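Local atomic coordinates of Iron(3+)-hydroxamate-binding protein FhuD (Bacillus subtilis subsp. subtilis, PDB entry 3G9Q), a protein that binds iron(3+)-hydroxamate complexes and hands them to the membrane-bound permease of the FhuCBGD ABC transporter, as required for uptake of ferrichrome and coprogen. Residues R16-A21 with N34-P39; D73-W78 with K90-V95. All coordinates share one frame; numbering follows the deposited sequence.

Contact 1 (R16-A21 with N34-P39); sequences RVVVMA and NVVGAP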
ATOM      1  N   ARG A  16     -18.698 -16.290  -6.329  1.00 41.34           N
ATOM      2  CA  ARG A  16     -17.366 -16.576  -6.861  1.00 46.81           C
ATOM      3  C   ARG A  16     -16.813 -15.390  -7.639  1.00 46.50           C
ATOM      4  O   ARG A  16     -17.242 -15.122  -8.761  1.00 50.08           O
ATOM      5  CB  ARG A  16     -17.393 -17.811  -7.770  1.00 48.62           C
ATOM      6  CG  ARG A  16     -17.869 -19.109  -7.109  1.00 43.95           C
ATOM      7  CD  ARG A  16     -17.843 -20.234  -8.122  1.00 42.64           C
ATOM      8  NE  ARG A  16     -16.478 -20.555  -8.540  1.00 37.98           N
ATOM      9  CZ  ARG A  16     -15.648 -21.318  -7.833  1.00 31.60           C
ATOM     10  NH1 ARG A  16     -14.421 -21.565  -8.267  1.00 44.06           N
ATOM     11  NH2 ARG A  16     -16.050 -21.845  -6.690  1.00 30.71           N
ATOM     12  N   VAL A  17     -15.849 -14.694  -7.041  1.00 48.88           N
ATOM     13  CA  VAL A  17     -15.233 -13.525  -7.662  1.00 42.12           C
ATOM     14  C   VAL A  17     -13.773 -13.743  -8.057  1.00 42.14           C
ATOM     15  O   VAL A  17     -12.966 -14.236  -7.271  1.00 38.03           O
ATOM     16  CB  VAL A  17     -15.277 -12.291  -6.716  1.00 38.43           C
ATOM     17  CG1 VAL A  17     -14.623 -11.100  -7.393  1.00 24.41           C
ATOM     18  CG2 VAL A  17     -16.709 -11.958  -6.341  1.00 36.14           C
ATOM     19  N   VAL A  18     -13.450 -13.376  -9.291  1.00 41.56           N
ATOM     20  CA  VAL A  18     -12.089 -13.472  -9.794  1.00 45.26           C
ATOM     21  C   VAL A  18     -11.598 -12.025  -9.899  1.00 51.00           C
ATOM     22  O   VAL A  18     -12.180 -11.204 -10.627  1.00 41.60           O
ATOM     23  CB  VAL A  18     -12.036 -14.138 -11.194  1.00 50.15           C
ATOM     24  CG1 VAL A  18     -10.630 -14.037 -11.774  1.00 40.59           C
ATOM     25  CG2 VAL A  18     -12.463 -15.583 -11.097  1.00 36.10           C
ATOM     26  N   VAL A  19     -10.540 -11.718  -9.153  1.00 39.74           N
ATOM     27  CA  VAL A  19      -9.973 -10.378  -9.125  1.00 43.54           C
ATOM     28  C   VAL A  19      -8.673 -10.323  -9.905  1.00 47.00           C
ATOM     29  O   VAL A  19      -7.674 -10.884  -9.477  1.00 53.74           O
ATOM     30  CB  VAL A  19      -9.695  -9.945  -7.669  1.00 50.60           C
ATOM     31  CG1 VAL A  19      -9.175  -8.526  -7.632  1.00 58.11           C
ATOM     32  CG2 VAL A  19     -10.960 -10.075  -6.844  1.00 53.03           C
HETATM   33  N   MSE A  20      -8.675  -9.658 -11.052  1.00 55.93           N
HETATM   34  CA  MSE A  20      -7.450  -9.575 -11.840  1.00 63.93           C
HETATM   35  C   MSE A  20      -6.590  -8.355 -11.489  1.00 59.26           C
HETATM   36  O   MSE A  20      -5.448  -8.229 -11.944  1.00 60.47           O
HETATM   37  CB  MSE A  20      -7.784  -9.625 -13.337  1.00 70.23           C
HETATM   38  CG  MSE A  20      -7.988 -11.055 -13.862  1.00 74.78           C
HETATM   39 SE   MSE A  20      -9.088 -11.191 -15.473  1.00 94.42          SE
HETATM   40  CE  MSE A  20      -7.730 -10.973 -16.852  1.00 93.08           C
ATOM     41  N   ALA A  21      -7.135  -7.469 -10.657  1.00 55.08           N
ATOM     42  CA  ALA A  21      -6.410  -6.278 -10.206  1.00 62.68           C
ATOM     43  C   ALA A  21      -5.849  -6.558  -8.812  1.00 65.21           C
ATOM     44  O   ALA A  21      -6.516  -6.302  -7.814  1.00 69.49           O
ATOM     45  CB  ALA A  21      -7.354  -5.081 -10.156  1.00 55.89           C
ATOM     46  N   ASN A  34     -16.140 -14.140  -1.224  1.00 40.57           N
ATOM     47  CA  ASN A  34     -15.284 -15.244  -1.558  1.00 47.04           C
ATOM     48  C   ASN A  34     -14.599 -15.019  -2.915  1.00 46.67           C
ATOM     49  O   ASN A  34     -15.259 -14.835  -3.948  1.00 42.22           O
ATOM     50  CB  ASN A  34     -16.113 -16.527  -1.539  1.00 45.62           C
ATOM     51  CG  ASN A  34     -15.330 -17.726  -1.980  1.00 49.33           C
ATOM     52  OD1 ASN A  34     -14.219 -17.975  -1.502  1.00 59.45           O
ATOM     53  ND2 ASN A  34     -15.905 -18.492  -2.898  1.00 53.30           N
ATOM     54  N   VAL A  35     -13.269 -15.007  -2.892  1.00 35.67           N
ATOM     55  CA  VAL A  35     -12.491 -14.806  -4.103  1.00 33.07           C
ATOM     56  C   VAL A  35     -11.876 -16.119  -4.528  1.00 32.08           C
ATOM     57  O   VAL A  35     -11.219 -16.809  -3.742  1.00 24.90           O
ATOM     58  CB  VAL A  35     -11.397 -13.736  -3.907  1.00 29.55           C
ATOM     59  CG1 VAL A  35     -10.578 -13.573  -5.190  1.00 21.08           C
ATOM     60  CG2 VAL A  35     -12.051 -12.420  -3.528  1.00 32.07           C
ATOM     61  N   VAL A  36     -12.092 -16.452  -5.789  1.00 32.08           N
ATOM     62  CA  VAL A  36     -11.626 -17.718  -6.313  1.00 39.85           C
ATOM     63  C   VAL A  36     -10.359 -17.638  -7.148  1.00 44.86           C
ATOM     64  O   VAL A  36      -9.744 -18.660  -7.438  1.00 43.17           O
ATOM     65  CB  VAL A  36     -12.781 -18.390  -7.084  1.00 44.37           C
ATOM     66  CG1 VAL A  36     -14.008 -18.464  -6.176  1.00 22.61           C
ATOM     67  CG2 VAL A  36     -13.114 -17.600  -8.342  1.00 39.74           C
ATOM     68  N   GLY A  37      -9.957 -16.419  -7.499  1.00 51.14           N
ATOM     69  CA  GLY A  37      -8.743 -16.222  -8.272  1.00 46.28           C
ATOM     70  C   GLY A  37      -8.122 -14.848  -8.050  1.00 49.04           C
ATOM     71  O   GLY A  37      -8.828 -13.851  -7.855  1.00 43.25           O
ATOM     72  N   ALA A  38      -6.795 -14.794  -8.079  1.00 41.10           N
ATOM     73  CA  ALA A  38      -6.067 -13.547  -7.895  1.00 44.39           C
ATOM     74  C   ALA A  38      -4.728 -13.637  -8.627  1.00 49.30           C
ATOM     75  O   ALA A  38      -4.214 -14.733  -8.847  1.00 52.78           O
ATOM     76  CB  ALA A  38      -5.834 -13.286  -6.414  1.00 39.34           C
ATOM     77  N   PRO A  39      -4.166 -12.486  -9.046  1.00 51.56           N
ATOM     78  CA  PRO A  39      -2.875 -12.460  -9.752  1.00 47.52           C
ATOM     79  C   PRO A  39      -1.699 -12.844  -8.834  1.00 59.89           C
ATOM     80  O   PRO A  39      -1.871 -13.005  -7.621  1.00 70.00           O
ATOM     81  CB  PRO A  39      -2.797 -11.024 -10.272  1.00 36.45           C
ATOM     82  CG  PRO A  39      -3.627 -10.261  -9.304  1.00 46.88           C
ATOM     83  CD  PRO A  39      -4.802 -11.156  -9.070  1.00 38.42           C
TER
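Val-36 N donates to Val-17 O over 2.8 Å, one of three backbone hydrogen bonds that join 16-21 to 34-39. Val-17 N reaches Asn-34 O at 3.2 Å. Further along, Val-19 N meets Gly-37 O at 3.0 Å. The parallel bridges pair Val-17 with Val-35 but Val-18 with Gly-37, a shift of one residue that marks a beta bulge at Val-36. Val-36 has psi -11°, outside the extended range of its neighbours, and its side chain points toward strand 17-19. There CG1 of Val-36 sits 3.7 Å from CZ of Arg-16, over the centre of one guanidinium face, while NE of Arg-16 hydrogen-bonds to Leu-70 O. The other branch, CG2 of Val-36, lies between its own backbone N and carbonyl carbon (chi1 -53°) and meets Val-18 CG2 at 3.5 Å, the two side chains crossing at about a right angle. On the face carrying Val-17 and Val-35, Val-35 CG1 packs on Val-19 CG2 at 3.9 Å, and helix 25-31 adds Tyr-25 and Phe-28 against Val-35. The two parallel strands, joined through helix 25-31, form a beta-alpha-beta unit, with 35-37 at the edge of a four-stranded parallel sheet in this solute-binding protein.

Contact 2 (D73-W78 with K90-V95); sequences DLIIVW and KIAPTV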
ATOM      1  N   ASP A  73     -18.937 -15.481 -11.006  1.00 40.03           N
ATOM      2  CA  ASP A  73     -20.208 -14.794 -11.160  1.00 54.25           C
ATOM      3  C   ASP A  73     -19.941 -13.288 -11.180  1.00 53.48           C
ATOM      4  O   ASP A  73     -20.858 -12.474 -11.278  1.00 55.82           O
ATOM      5  CB  ASP A  73     -21.212 -15.172 -10.037  1.00 59.83           C
ATOM      6  CG  ASP A  73     -20.675 -14.920  -8.624  1.00 57.21           C
ATOM      7  OD1 ASP A  73     -19.948 -13.929  -8.408  1.00 65.84           O
ATOM      8  OD2 ASP A  73     -21.007 -15.703  -7.716  1.00 53.19           O
ATOM      9  N   LEU A  74     -18.664 -12.933 -11.090  1.00 54.52           N
ATOM     10  CA  LEU A  74     -18.227 -11.542 -11.123  1.00 57.71           C
ATOM     11  C   LEU A  74     -16.703 -11.433 -11.341  1.00 60.25           C
ATOM     12  O   LEU A  74     -15.916 -12.140 -10.696  1.00 55.84           O
ATOM     13  CB  LEU A  74     -18.614 -10.812  -9.828  1.00 42.57           C
ATOM     14  CG  LEU A  74     -18.139  -9.360  -9.726  1.00 33.33           C
ATOM     15  CD1 LEU A  74     -19.023  -8.466 -10.576  1.00 35.42           C
ATOM     16  CD2 LEU A  74     -18.185  -8.922  -8.276  1.00 40.61           C
ATOM     17  N   ILE A  75     -16.303 -10.545 -12.257  1.00 53.24           N
ATOM     18  CA  ILE A  75     -14.897 -10.308 -12.582  1.00 44.58           C
ATOM     19  C   ILE A  75     -14.505  -8.864 -12.341  1.00 42.99           C
ATOM     20  O   ILE A  75     -15.231  -7.948 -12.717  1.00 39.14           O
ATOM     21  CB  ILE A  75     -14.586 -10.584 -14.063  1.00 41.34           C
ATOM     22  CG1 ILE A  75     -14.797 -12.049 -14.367  1.00 36.69           C
ATOM     23  CG2 ILE A  75     -13.138 -10.235 -14.363  1.00 18.02           C
ATOM     24  CD1 ILE A  75     -13.907 -13.081 -13.625  1.00 56.02           C
ATOM     25  N   ILE A  76     -13.364  -8.644 -11.713  1.00 35.95           N
ATOM     26  CA  ILE A  76     -12.952  -7.271 -11.534  1.00 45.43           C
ATOM     27  C   ILE A  76     -11.555  -7.057 -12.106  1.00 42.52           C
ATOM     28  O   ILE A  76     -10.629  -7.805 -11.805  1.00 39.27           O
ATOM     29  CB  ILE A  76     -13.042  -6.822 -10.048  1.00 48.79           C
ATOM     30  CG1 ILE A  76     -12.415  -5.446  -9.915  1.00 37.04           C
ATOM     31  CG2 ILE A  76     -12.378  -7.820  -9.119  1.00 41.52           C
ATOM     32  CD1 ILE A  76     -10.864  -5.321  -9.850  1.00 82.41           C
ATOM     33  N   VAL A  77     -11.416  -6.052 -12.969  1.00 40.44           N
ATOM     34  CA  VAL A  77     -10.125  -5.739 -13.585  1.00 49.71           C
ATOM     35  C   VAL A  77      -9.927  -4.244 -13.740  1.00 49.75           C
ATOM     36  O   VAL A  77     -10.888  -3.482 -13.730  1.00 54.21           O
ATOM     37  CB  VAL A  77     -10.008  -6.317 -14.999  1.00 59.24           C
ATOM     38  CG1 VAL A  77      -9.970  -7.831 -14.952  1.00 74.55           C
ATOM     39  CG2 VAL A  77     -11.184  -5.835 -15.844  1.00 70.34           C
ATOM     40  N   TRP A  78      -8.682  -3.822 -13.901  1.00 43.40           N
ATOM     41  CA  TRP A  78      -8.432  -2.410 -14.101  1.00 50.60           C
ATOM     42  C   TRP A  78      -8.724  -2.043 -15.559  1.00 58.79           C
ATOM     43  O   TRP A  78      -8.925  -2.923 -16.402  1.00 59.84           O
ATOM     44  CB  TRP A  78      -6.984  -2.054 -13.759  1.00 45.59           C
ATOM     45  CG  TRP A  78      -6.756  -1.768 -12.303  1.00 57.25           C
ATOM     46  CD1 TRP A  78      -7.490  -0.933 -11.500  1.00 48.59           C
ATOM     47  CD2 TRP A  78      -5.705  -2.290 -11.482  1.00 56.12           C
ATOM     48  NE1 TRP A  78      -6.958  -0.906 -10.234  1.00 45.21           N
ATOM     49  CE2 TRP A  78      -5.862  -1.727 -10.193  1.00 56.12           C
ATOM     50  CE3 TRP A  78      -4.644  -3.175 -11.710  1.00 51.35           C
ATOM     51  CZ2 TRP A  78      -4.996  -2.027  -9.133  1.00 51.46           C
ATOM     52  CZ3 TRP A  78      -3.780  -3.472 -10.653  1.00 60.58           C
ATOM     53  CH2 TRP A  78      -3.963  -2.897  -9.383  1.00 52.35           C
ATOM     54  N   LYS A  90     -18.091 -11.653 -21.365  1.00 64.25           N
ATOM     55  CA  LYS A  90     -18.796 -12.844 -21.821  1.00 65.21           C
ATOM     56  C   LYS A  90     -18.858 -13.881 -20.712  1.00 66.79           C
ATOM     57  O   LYS A  90     -19.912 -14.470 -20.462  1.00 66.46           O
ATOM     58  CB  LYS A  90     -18.092 -13.442 -23.043  1.00 70.41           C
ATOM     59  CG  LYS A  90     -19.036 -13.843 -24.190  1.00 85.32           C
ATOM     60  CD  LYS A  90     -19.998 -14.974 -23.806  1.00 84.46           C
ATOM     61  CE  LYS A  90     -20.953 -15.337 -24.952  1.00 76.36           C
ATOM     62  NZ  LYS A  90     -22.083 -16.204 -24.486  1.00 63.20           N
ATOM     63  N   ILE A  91     -17.729 -14.101 -20.044  1.00 59.40           N
ATOM     64  CA  ILE A  91     -17.674 -15.080 -18.966  1.00 59.14           C
ATOM     65  C   ILE A  91     -18.639 -14.792 -17.810  1.00 63.01           C
ATOM     66  O   ILE A  91     -19.434 -15.658 -17.428  1.00 60.20           O
ATOM     67  CB  ILE A  91     -16.249 -15.204 -18.403  1.00 60.17           C
ATOM     68  CG1 ILE A  91     -15.296 -15.612 -19.528  1.00 48.31           C
ATOM     69  CG2 ILE A  91     -16.224 -16.233 -17.268  1.00 38.16           C
ATOM     70  CD1 ILE A  91     -14.743 -14.492 -20.311  1.00 71.05           C
ATOM     71  N   ALA A  92     -18.569 -13.582 -17.259  1.00 61.03           N
ATOM     72  CA  ALA A  92     -19.438 -13.187 -16.145  1.00 60.50           C
ATOM     73  C   ALA A  92     -19.511 -11.666 -16.031  1.00 58.30           C
ATOM     74  O   ALA A  92     -18.720 -10.963 -16.673  1.00 57.08           O
ATOM     75  CB  ALA A  92     -18.903 -13.777 -14.835  1.00 57.83           C
ATOM     76  N   PRO A  93     -20.477 -11.135 -15.235  1.00 56.69           N
ATOM     77  CA  PRO A  93     -20.609  -9.679 -15.055  1.00 53.35           C
ATOM     78  C   PRO A  93     -19.222  -9.139 -14.681  1.00 50.97           C
ATOM     79  O   PRO A  93     -18.665  -9.509 -13.645  1.00 41.57           O
ATOM     80  CB  PRO A  93     -21.604  -9.562 -13.901  1.00 47.85           C
ATOM     81  CG  PRO A  93     -22.477 -10.730 -14.102  1.00 45.22           C
ATOM     82  CD  PRO A  93     -21.522 -11.845 -14.473  1.00 47.30           C
ATOM     83  N   THR A  94     -18.671  -8.281 -15.529  1.00 51.03           N
ATOM     84  CA  THR A  94     -17.341  -7.744 -15.308  1.00 51.27           C
ATOM     85  C   THR A  94     -17.381  -6.269 -14.984  1.00 55.49           C
ATOM     86  O   THR A  94     -18.146  -5.515 -15.582  1.00 65.20           O
ATOM     87  CB  THR A  94     -16.465  -7.970 -16.555  1.00 56.61           C
ATOM     88  OG1 THR A  94     -16.353  -9.378 -16.786  1.00 64.66           O
ATOM     89  CG2 THR A  94     -15.071  -7.364 -16.377  1.00 59.56           C
ATOM     90  N   VAL A  95     -16.565  -5.864 -14.021  1.00 58.79           N
ATOM     91  CA  VAL A  95     -16.510  -4.472 -13.628  1.00 52.49           C
ATOM     92  C   VAL A  95     -15.142  -3.890 -13.879  1.00 51.19           C
ATOM     93  O   VAL A  95     -14.120  -4.487 -13.536  1.00 43.12           O
ATOM     94  CB  VAL A  95     -16.839  -4.297 -12.149  1.00 48.87           C
ATOM     95  CG1 VAL A  95     -18.265  -4.730 -11.891  1.00 44.59           C
ATOM     96  CG2 VAL A  95     -15.866  -5.107 -11.305  1.00 57.67           C
TER
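Thr-94 lies alongside Ile-75, the two side chains pointing the same way, with Thr-94 OG1 3.5 Å from Ile-75 CB and the methyl CG2 of Thr-94 near both CB and CG2 of Ile-75. They form a parallel beta bridge, followed by Ile-76 with Val-95, that places strand 94-97 at the edge of the four-stranded parallel sheet. The torsion of Thr-94 (chi1 -61°) sets OG1 beside its own backbone N, from where it donates to Ala-92 O over 2.9 Å. An alanine in place of Thr-94 would probably leave Ala-92 O without its hydroxyl partner and open a gap beside Ile-75. Helix 85-91 lies on the Thr-94 side, where Leu-88 touches Thr-94 and Val-77. Three backbone bonds support the register. Ile-75 N donates to Pro-93 O at 2.9 Å. Val-95 N reaches Ile-75 O at 2.8 Å, and Val-77 N in turn bonds to Val-95 O. On the other face Leu-74 CD1 lies near Pro-93 CB and Pro-93 O, and Val-95 divides its branches: CG1 of Val-95 lies 4.0 Å from Leu-74 CD1, while CG2 of Val-95 meets Ile-76 CB at 3.5 Å.

How the contacts relate
From the N terminus, strand 17-19 leads through helix 25-31 to strand 35-37, and contact 1 closes that loop across twelve intervening residues. Contact 2 opens only later: strand 74-78 is followed by helix 85-91 and strand 94-97, closing a second loop of eleven residues. The two loops are therefore in series, neither nested nor crossing. In space their centres lie about 10 Å apart, because strands 17-19 and 74-78 are neighbours, giving the sheet order 35-37, 17-19, 74-78, 94-97. The seam is direct: Arg-16 N lies 2.8 Å from Asp-73 OD2, a probable hydrogen bond, and Val-18 CB packs against Ile-75 CD1.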